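Local coordinates for calcineurin-like phosphoesterase domain-containing protein (Aquifex aeolicus, PDB 1XM7) that is of unknown function but probably acts as a hydrolase of the calcineurin-like phosphoesterase family, at residues His14-Ile17 against Ile18-Pro22; Ala169-Trp173 against Asn174-Pro178. All coordinates share one frame; numbering follows the deposited sequence.

Contact 1 (His14-Ile17 against Ile18-Pro22); sequences HENI and INLNP
The type I beta turn from His14 to Ile17 runs directly into the short helix 17-20, and the first backbone carbonyls of this join are used by the amides that follow. Asn16 O receives two of them. Leu20 N lies in the carbonyl plane at 3.0 Å from Asn16 O, a helical bond, whereas Asn19 N sits at 2.8 Å from the same Asn16 O but 58° out of that plane, the steeper approach of a tighter turn. Asn21 N then binds Ile17 O at 2.9 Å; Asn21 is also the first residue to leave helical phi/psi, so this bond closes the last turn.

Ile17 CG1 lies anti to the backbone N (chi1 -160°), and its branch crosses the side chain of Asn21 at a slant, CG1 coming to 3.3 Å of ND2, which also makes a weak hydrogen bond to Glu172 OE1. Leu20 folds back over the turn: its CG rests 3.4 Å from Asn16 O, and its CD1 comes within 4.2 Å of His14 CE1, the two side chains meeting at about a right angle. Ile18 CB lies 3.4 Å from Glu15 O.

The His14 ring stacks with Trp55 and meets His11, in the loop after strand 4-7. Ile17 reaches His11 and Arg25, and both Ile17 and Ile18 touch Phe29 of helix 29-38, which sets this turn and helix against the start of that longer helix.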
loop_
_atom_site.group_PDB
_atom_site.type_symbol
_atom_site.label_atom_id
_atom_site.label_comp_id
_atom_site.label_asym_id
_atom_site.label_seq_id
_atom_site.Cartn_x
_atom_site.Cartn_y
_atom_site.Cartn_z
ATOM N N HIS A 14 13.132 3.831 -7.200
ATOM C CA HIS A 14 12.657 3.938 -8.576
ATOM C C HIS A 14 12.821 5.395 -9.008
ATOM O O HIS A 14 11.849 6.143 -9.188
ATOM C CB HIS A 14 11.195 3.522 -8.721
ATOM C CG HIS A 14 10.763 3.398 -10.152
ATOM N ND1 HIS A 14 9.452 3.196 -10.527
ATOM C CD2 HIS A 14 11.480 3.454 -11.301
ATOM C CE1 HIS A 14 9.380 3.138 -11.845
ATOM N NE2 HIS A 14 10.595 3.292 -12.338
ATOM N N GLU A 15 14.084 5.770 -9.156
ATOM C CA GLU A 15 14.527 7.105 -9.538
ATOM C C GLU A 15 13.772 7.689 -10.724
ATOM O O GLU A 15 13.484 8.879 -10.754
ATOM C CB GLU A 15 16.015 7.008 -9.854
ATOM C CG GLU A 15 16.773 8.280 -10.110
ATOM C CD GLU A 15 18.249 7.967 -10.390
ATOM O OE1 GLU A 15 18.553 7.416 -11.480
ATOM O OE2 GLU A 15 19.104 8.244 -9.510
ATOM N N ASN A 16 13.448 6.835 -11.689
ATOM C CA ASN A 16 12.764 7.249 -12.907
ATOM C C ASN A 16 11.323 7.691 -12.731
ATOM O O ASN A 16 10.773 8.395 -13.582
ATOM C CB ASN A 16 12.830 6.112 -13.927
ATOM C CG ASN A 16 12.844 6.613 -15.353
ATOM O OD1 ASN A 16 13.466 7.637 -15.655
ATOM N ND2 ASN A 16 12.177 5.888 -16.247
ATOM N N ILE A 17 10.705 7.287 -11.630
ATOM C CA ILE A 17 9.319 7.656 -11.388
ATOM C C ILE A 17 9.187 9.163 -11.175
ATOM O O ILE A 17 8.084 9.711 -11.217
ATOM C CB ILE A 17 8.744 6.886 -10.167
ATOM C CG1 ILE A 17 7.217 6.901 -10.230
ATOM C CG2 ILE A 17 9.232 7.505 -8.864
ATOM C CD1 ILE A 17 6.560 5.919 -9.311
ATOM N N ILE A 18 10.321 9.823 -10.941
ATOM C CA ILE A 18 10.352 11.270 -10.745
ATOM C C ILE A 18 10.032 11.856 -12.101
ATOM O O ILE A 18 9.379 12.893 -12.204
ATOM C CB ILE A 18 11.757 11.762 -10.291
ATOM C CG1 ILE A 18 11.991 11.389 -8.815
ATOM C CG2 ILE A 18 11.870 13.263 -10.483
ATOM C CD1 ILE A 18 13.412 11.615 -8.310
ATOM N N ASN A 19 10.494 11.162 -13.138
ATOM C CA ASN A 19 10.259 11.552 -14.527
ATOM C C ASN A 19 8.853 11.148 -14.977
ATOM O O ASN A 19 8.150 11.917 -15.629
ATOM C CB ASN A 19 11.278 10.871 -15.440
ATOM C CG ASN A 19 12.668 11.454 -15.302
ATOM O OD1 ASN A 19 13.663 10.742 -15.436
ATOM N ND2 ASN A 19 12.743 12.756 -15.048
ATOM N N LEU A 20 8.450 9.935 -14.612
ATOM C CA LEU A 20 7.147 9.398 -14.986
ATOM C C LEU A 20 5.943 10.091 -14.334
ATOM O O LEU A 20 4.865 10.153 -14.925
ATOM C CB LEU A 20 7.138 7.898 -14.688
ATOM C CG LEU A 20 8.245 7.166 -15.452
ATOM C CD1 LEU A 20 8.428 5.773 -14.910
ATOM C CD2 LEU A 20 7.896 7.115 -16.919
ATOM N N ASN A 21 6.122 10.600 -13.121
ATOM C CA ASN A 21 5.050 11.298 -12.419
ATOM C C ASN A 21 5.645 12.592 -11.910
ATOM O O ASN A 21 5.636 12.860 -10.715
ATOM C CB ASN A 21 4.552 10.465 -11.248
ATOM C CG ASN A 21 4.126 9.082 -11.669
ATOM O OD1 ASN A 21 3.700 8.877 -12.807
ATOM N ND2 ASN A 21 4.223 8.124 -10.756
ATOM N N PRO A 22 6.146 13.425 -12.830
ATOM C CA PRO A 22 6.775 14.709 -12.523
ATOM C C PRO A 22 5.897 15.454 -11.560
ATOM O O PRO A 22 6.364 16.080 -10.610
ATOM C CB PRO A 22 6.827 15.404 -13.876
ATOM C CG PRO A 22 6.714 14.286 -14.868
ATOM C CD PRO A 22 5.704 13.405 -14.233
#

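Contact 2 (Ala169-Trp173 against Asn174-Pro178)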
loop_
_atom_site.group_PDB
_atom_site.type_symbol
_atom_site.label_atom_id
_atom_site.label_comp_id
_atom_site.label_asym_id
_atom_site.label_seq_id
_atom_site.Cartn_x
_atom_site.Cartn_y
_atom_site.Cartn_z
ATOM N N ALA A 169 -4.273 3.541 -0.645
ATOM C CA ALA A 169 -3.131 3.727 0.251
ATOM C C ALA A 169 -1.830 4.169 -0.438
ATOM O O ALA A 169 -0.794 4.307 0.217
ATOM C CB ALA A 169 -2.885 2.460 1.019
ATOM N N ASN A 170 -1.886 4.388 -1.751
ATOM C CA ASN A 170 -0.720 4.810 -2.530
ATOM C C ASN A 170 -0.178 6.132 -2.006
ATOM O O ASN A 170 -0.929 7.082 -1.821
ATOM C CB ASN A 170 -1.108 4.958 -4.006
ATOM C CG ASN A 170 0.072 5.319 -4.899
ATOM O OD1 ASN A 170 0.207 4.791 -6.003
ATOM N ND2 ASN A 170 0.922 6.225 -4.434
ATOM N N VAL A 171 1.129 6.191 -1.780
ATOM C CA VAL A 171 1.767 7.399 -1.262
ATOM C C VAL A 171 1.421 8.656 -2.045
ATOM O O VAL A 171 1.164 9.699 -1.457
ATOM C CB VAL A 171 3.305 7.255 -1.234
ATOM C CG1 VAL A 171 3.710 6.237 -0.191
ATOM C CG2 VAL A 171 3.820 6.845 -2.605
ATOM N N GLU A 172 1.404 8.549 -3.369
ATOM C CA GLU A 172 1.105 9.690 -4.228
ATOM C C GLU A 172 -0.242 10.369 -3.959
ATOM O O GLU A 172 -0.444 11.526 -4.328
ATOM C CB GLU A 172 1.172 9.277 -5.701
ATOM C CG GLU A 172 2.544 8.840 -6.165
ATOM C CD GLU A 172 2.629 8.724 -7.672
ATOM O OE1 GLU A 172 3.682 8.310 -8.181
ATOM O OE2 GLU A 172 1.644 9.051 -8.357
ATOM N N TRP A 173 -1.164 9.658 -3.324
ATOM C CA TRP A 173 -2.472 10.232 -3.036
ATOM C C TRP A 173 -2.588 10.754 -1.623
ATOM O O TRP A 173 -3.488 11.539 -1.326
ATOM C CB TRP A 173 -3.579 9.204 -3.244
ATOM C CG TRP A 173 -3.879 8.912 -4.670
ATOM C CD1 TRP A 173 -3.618 7.754 -5.341
ATOM C CD2 TRP A 173 -4.518 9.789 -5.609
ATOM N NE1 TRP A 173 -4.057 7.852 -6.638
ATOM C CE2 TRP A 173 -4.614 9.090 -6.831
ATOM C CE3 TRP A 173 -5.018 11.096 -5.535
ATOM C CZ2 TRP A 173 -5.194 9.656 -7.977
ATOM C CZ3 TRP A 173 -5.592 11.658 -6.672
ATOM C CH2 TRP A 173 -5.674 10.936 -7.877
ATOM N N ASN A 174 -1.689 10.321 -0.747
ATOM C CA ASN A 174 -1.764 10.748 0.641
ATOM C C ASN A 174 -0.566 11.547 1.118
ATOM O O ASN A 174 -0.229 11.526 2.295
ATOM C CB ASN A 174 -1.986 9.532 1.543
ATOM C CG ASN A 174 -2.969 8.545 0.942
ATOM O OD1 ASN A 174 -2.573 7.558 0.327
ATOM N ND2 ASN A 174 -4.254 8.822 1.091
ATOM N N ASP A 175 0.066 12.261 0.193
ATOM C CA ASP A 175 1.214 13.099 0.515
ATOM C C ASP A 175 2.313 12.298 1.224
ATOM O O ASP A 175 2.894 12.743 2.215
ATOM C CB ASP A 175 0.750 14.297 1.374
ATOM C CG ASP A 175 1.722 15.482 1.321
ATOM O OD1 ASP A 175 2.290 15.753 0.234
ATOM O OD2 ASP A 175 1.909 16.161 2.362
ATOM N N TYR A 176 2.579 11.104 0.703
ATOM C CA TYR A 176 3.609 10.213 1.236
ATOM C C TYR A 176 3.521 9.934 2.734
ATOM O O TYR A 176 4.527 9.936 3.438
ATOM C CB TYR A 176 4.996 10.758 0.868
ATOM C CG TYR A 176 5.146 10.974 -0.623
ATOM C CD1 TYR A 176 4.556 12.069 -1.249
ATOM C CD2 TYR A 176 5.793 10.031 -1.422
ATOM C CE1 TYR A 176 4.601 12.212 -2.632
ATOM C CE2 TYR A 176 5.840 10.164 -2.809
ATOM C CZ TYR A 176 5.242 11.254 -3.404
ATOM O OH TYR A 176 5.274 11.381 -4.773
ATOM N N LYS A 177 2.304 9.684 3.208
ATOM C CA LYS A 177 2.056 9.367 4.616
ATOM C C LYS A 177 1.189 8.106 4.727
ATOM O O LYS A 177 0.255 7.908 3.944
ATOM C CB LYS A 177 1.333 10.519 5.312
ATOM C CG LYS A 177 2.143 11.780 5.471
ATOM C CD LYS A 177 1.337 12.829 6.205
ATOM C CE LYS A 177 2.059 14.163 6.188
ATOM N NZ LYS A 177 1.228 15.261 6.772
ATOM N N PRO A 178 1.487 7.237 5.704
ATOM C CA PRO A 178 0.678 6.025 5.841
ATOM C C PRO A 178 -0.704 6.460 6.252
ATOM O O PRO A 178 -0.889 7.576 6.717
ATOM C CB PRO A 178 1.371 5.280 6.963
ATOM C CG PRO A 178 1.808 6.410 7.856
ATOM C CD PRO A 178 2.397 7.389 6.855
HETATM O O HOH W 1 0.255 6.450 1.798
HETATM O O HOH W 2 -0.283 13.370 -2.387
#
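One face of the Tyr176 ring lies beneath the carbonyl of Val171, whose O stands 4.1 Å above the ring plane, displaced toward the rim. Over the same face, toward the CD2-CE2 rim, sits the Val171 side chain, with CB 3.7 Å from Tyr176 CD2 and CG2 3.9 Å from CE2; the two side chains cross at about a right angle. They belong to a Schellman-like turn that ends the 3-10 segment 171-173, in the loop joining strand 166-168 of one sheet to strand 179-180 of the other; both touch Ile33 of helix 29-38. Phe26 meets the tyrosine ring edge-to-face. The Trp173 indole turns away toward the ring of Trp150 and gives its NE1 to Val148 O.

The evidence for the turn is the 6-to-1 bond, Tyr176 N to Val171 O at 2.9 Å and nearly straight (163°); Asp175, with phi 55°, and Tyr176 both have left-handed backbone angles. Val171 O is gripped twice, since Asn174 N reaches it at 3.0 Å from the opposite face of its plane.

Tyr176 CG is anti to the carbonyl carbon (chi1 -55°), which lays the ring across Val171 and beside Glu172, whose side chain points the same way; its OH ends 4.0 Å from Glu172 CG. A serine in its place would probably leave Val171 CB and CG2 without their apolar partner and Phe26 without its edge-to-face mate. The Glu172 carboxylate is held by Arg25 and by Trp150 N.

A water replaces the 5-to-2 bond of a standard Schellman motif, donating to Glu172 O at 2.7 Å and accepting from Asp175 N at 2.8 Å.

Contacts 1 and 2 have centres about 16 Å apart and are far separated in sequence, yet they meet through Glu172. Asn21 ND2 of contact 1 comes to 2.6 Å of Glu172 OE1 in a weak hydrogen bond, and Ile17 CD1 packs 3.9 Å from the same OE1. Arg25, which forms a salt bridge with that oxygen, also touches Ile17 and Val171, so it joins both turns. Each turn also adjoins the probable active-site region: 14-17 meets His11, and 169-173 touches Asp9 and His149, residues whose sequence setting matches metal-ligand motifs of calcineurin-like phosphoesterases, although metal binding here remains an inference.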